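Local coordinates for ABC transporter, substrate-binding protein (PDB 5G61), which binds short- and long-chain fructooligosaccharides, preferring tetrasaccharides and larger, as the solute-binding component of an ABC importer, at residues S12-K17 with R375-V380. Numbering follows the deposited sequence.
Sequences SPLSPK and RQKTEV. With FRU (beta-D-fructofuranose), chain E; FRU (beta-D-fructofuranose), chain B; FRU (beta-D-fructofuranose), chain C.
Ser-12 meets Gln-376 at the start of an ST turn that overlaps a type I beta turn, Ser-12 to Ser-15, in the loop following strand 4-10; the partner is the end of helix 371-378 and the residues just after it, beside the fructooligosaccharide site of this solute-binding protein. With Ser-12 OG anti to the backbone N (chi1 164°), the hydroxyl donates to Gln-376 OE1 at 2.7 Å, lying in the carbonyl plane on a lone pair (C=O...O angle 132°), and accepts from Leu-14 N, the bond that defines the ST turn. A water reinforces the junction by accepting from Ser-12 N and donating to Gln-376 O, 2.8 Å away. Leu-14 crosses Gln-376 at a slant, its CG 3.9 Å from OE1, while its CB packs on Lys-377 CG. The turn closes through Ser-15 N to Ser-12 O, and Ser-15 CB lies against two carbonyls near the end of the helix, 3.6 Å from Gln-376 O and a little farther from Lys-377 O. Pro-16 only grazes Lys-377 O through its CD.

Behind this interface the helix end reaches the sugar. Gln-376 CG, anti to the carbonyl carbon, lies against C6 of the chain E fructose, and the chain extended beyond it carries the amide to Ser-12 OG, so one side chain touches both loop and ligand. Arg-375 and Glu-379, both substrate-binding residues, are joined by a salt bridge; Arg-375 NH1 donates to O3 of the chain B fructose, and Trp-340 and Asn-274 add further sugar bonds. O3 of the chain E fructose sits over the centre of the Arg-375 guanidinium, 3.2 Å above its plane, while Glu-379 OE2 accepts from O4 of the same sugar at 2.6 Å.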
loop_
_atom_site.group_PDB
_atom_site.type_symbol
_atom_site.label_atom_id
_atom_site.label_comp_id
_atom_site.label_asym_id
_atom_site.label_seq_id
_atom_site.Cartn_x
_atom_site.Cartn_y
_atom_site.Cartn_z
ATOM N N SER A 12 -11.791 1.207 9.031
ATOM C CA SER A 12 -10.997 0.535 10.044
ATOM C C SER A 12 -11.859 0.085 11.226
ATOM O O SER A 12 -12.744 0.827 11.688
ATOM C CB SER A 12 -9.897 1.472 10.542
ATOM O OG SER A 12 -9.339 1.006 11.752
ATOM N N PRO A 13 -11.605 -1.113 11.760
ATOM C CA PRO A 13 -12.246 -1.510 13.022
ATOM C C PRO A 13 -11.978 -0.556 14.174
ATOM O O PRO A 13 -12.656 -0.681 15.206
ATOM C CB PRO A 13 -11.644 -2.895 13.309
ATOM C CG PRO A 13 -10.413 -2.983 12.412
ATOM C CD PRO A 13 -10.746 -2.178 11.213
ATOM N N LEU A 14 -11.022 0.377 14.055
ATOM C CA LEU A 14 -10.848 1.376 15.106
ATOM C C LEU A 14 -11.836 2.546 15.006
ATOM O O LEU A 14 -11.967 3.316 15.968
ATOM C CB LEU A 14 -9.415 1.923 15.110
ATOM C CG LEU A 14 -8.185 1.017 15.269
ATOM C CD1 LEU A 14 -6.976 1.865 15.620
ATOM C CD2 LEU A 14 -8.370 -0.040 16.291
ATOM N N SER A 15 -12.530 2.696 13.890
ATOM C CA SER A 15 -13.466 3.783 13.655
ATOM C C SER A 15 -14.876 3.338 14.006
ATOM O O SER A 15 -15.143 2.144 14.163
ATOM C CB SER A 15 -13.393 4.215 12.191
ATOM O OG SER A 15 -14.182 3.344 11.397
ATOM N N PRO A 16 -15.818 4.272 14.147
ATOM C CA PRO A 16 -17.174 3.888 14.591
ATOM C C PRO A 16 -17.872 2.918 13.633
ATOM O O PRO A 16 -17.758 3.018 12.405
ATOM C CB PRO A 16 -17.915 5.233 14.661
ATOM C CG PRO A 16 -16.838 6.244 14.889
ATOM C CD PRO A 16 -15.644 5.739 14.118
ATOM N N LYS A 17 -18.605 1.964 14.217
ATOM C CA LYS A 17 -19.416 1.054 13.413
ATOM C C LYS A 17 -20.374 1.838 12.515
ATOM O O LYS A 17 -20.653 1.431 11.379
ATOM C CB LYS A 17 -20.167 0.077 14.328
ATOM C CG LYS A 17 -21.160 -0.817 13.596
ATOM C CD LYS A 17 -22.032 -1.673 14.530
ATOM C CE LYS A 17 -21.719 -3.183 14.421
ATOM N NZ LYS A 17 -22.177 -3.828 13.152
ATOM N N ARG A 375 -5.102 8.182 12.408
ATOM C CA ARG A 375 -5.668 8.370 11.067
ATOM C C ARG A 375 -6.848 7.430 10.817
ATOM O O ARG A 375 -7.889 7.848 10.289
ATOM C CB ARG A 375 -4.601 8.156 9.999
ATOM C CG ARG A 375 -5.206 8.071 8.609
ATOM C CD ARG A 375 -4.176 8.268 7.540
ATOM N NE ARG A 375 -4.790 8.391 6.225
ATOM C CZ ARG A 375 -4.117 8.232 5.093
ATOM N NH1 ARG A 375 -2.821 7.935 5.144
ATOM N NH2 ARG A 375 -4.732 8.344 3.922
ATOM N N GLN A 376 -6.686 6.149 11.171
ATOM C CA GLN A 376 -7.739 5.148 10.993
ATOM C C GLN A 376 -9.057 5.557 11.643
ATOM O O GLN A 376 -10.138 5.318 11.095
ATOM C CB GLN A 376 -7.280 3.828 11.583
ATOM C CG GLN A 376 -6.258 3.131 10.774
ATOM C CD GLN A 376 -5.840 1.869 11.455
ATOM O OE1 GLN A 376 -6.659 0.986 11.686
ATOM N NE2 GLN A 376 -4.574 1.794 11.835
ATOM N N LYS A 377 -8.989 6.167 12.811
ATOM C CA LYS A 377 -10.213 6.503 13.512
ATOM C C LYS A 377 -10.941 7.653 12.833
ATOM O O LYS A 377 -12.178 7.632 12.727
ATOM C CB LYS A 377 -9.885 6.830 14.961
ATOM C CG LYS A 377 -9.027 5.776 15.619
ATOM C CD LYS A 377 -8.530 6.280 16.960
ATOM C CE LYS A 377 -8.690 5.235 18.068
ATOM N NZ LYS A 377 -7.890 5.657 19.251
ATOM N N THR A 378 -10.197 8.644 12.325
ATOM C CA THR A 378 -10.806 9.911 11.942
ATOM C C THR A 378 -10.870 10.175 10.443
ATOM O O THR A 378 -11.626 11.056 10.037
ATOM C CB THR A 378 -10.068 11.062 12.636
ATOM O OG1 THR A 378 -8.690 11.050 12.253
ATOM C CG2 THR A 378 -10.122 10.841 14.126
ATOM N N GLU A 379 -10.117 9.446 9.618
ATOM C CA GLU A 379 -10.208 9.562 8.164
ATOM C C GLU A 379 -11.563 9.056 7.674
ATOM O O GLU A 379 -12.329 8.461 8.427
ATOM C CB GLU A 379 -9.078 8.767 7.496
ATOM C CG GLU A 379 -9.289 7.250 7.521
ATOM C CD GLU A 379 -8.136 6.506 6.930
ATOM O OE1 GLU A 379 -7.460 7.101 6.073
ATOM O OE2 GLU A 379 -7.881 5.340 7.326
ATOM N N VAL A 380 -11.835 9.245 6.381
ATOM C CA VAL A 380 -13.071 8.776 5.748
ATOM C C VAL A 380 -12.754 7.867 4.563
ATOM O O VAL A 380 -13.536 6.979 4.201
ATOM C CB VAL A 380 -13.936 9.981 5.306
ATOM C CG1 VAL A 380 -14.891 9.656 4.154
ATOM C CG2 VAL A 380 -14.736 10.552 6.491
HETATM C C1 FRU E . -2.379 4.360 4.525
HETATM C C2 FRU E . -3.578 3.811 5.107
HETATM C C3 FRU E . -4.511 4.779 5.838
HETATM C C4 FRU E . -4.991 4.116 6.799
HETATM C C5 FRU E . -3.720 3.272 7.190
HETATM C C6 FRU E . -4.020 2.214 8.230
HETATM O O1 FRU E . -1.617 5.159 5.439
HETATM O O3 FRU E . -5.451 5.291 4.993
HETATM O O4 FRU E . -5.361 4.915 7.886
HETATM O O5 FRU E . -3.228 2.828 6.134
HETATM O O6 FRU E . -4.681 1.175 7.580
HETATM C C1 FRU B . 0.414 5.577 4.119
HETATM C C2 FRU B . -0.165 5.102 5.452
HETATM C C3 FRU B . 0.334 5.985 6.689
HETATM C C4 FRU B . 0.318 4.984 7.820
HETATM C C5 FRU B . 0.837 3.937 7.215
HETATM C C6 FRU B . 0.369 2.662 7.897
HETATM O O1 FRU B . -0.119 6.880 3.787
HETATM O O3 FRU B . -0.534 7.006 6.931
HETATM O O4 FRU B . 0.991 5.368 8.980
HETATM O O5 FRU B . 0.319 3.960 5.692
HETATM O O6 FRU B . 0.743 1.639 7.060
HETATM C C1 FRU C . 0.815 7.169 1.560
HETATM C C2 FRU C . 0.782 7.700 2.961
HETATM C C3 FRU C . 0.320 9.226 3.027
HETATM C C4 FRU C . 0.938 9.670 4.299
HETATM C C5 FRU C . 2.176 9.139 4.184
HETATM C C6 FRU C . 2.843 8.902 5.499
HETATM O O1 FRU C . -0.404 7.144 0.908
HETATM O O3 FRU C . -1.054 9.374 2.958
HETATM O O4 FRU C . 0.949 11.059 4.296
HETATM O O5 FRU C . 1.964 7.768 3.388
HETATM O O6 FRU C . 4.099 8.332 5.336
HETATM O O HOH W 1 -11.597 4.266 8.958
#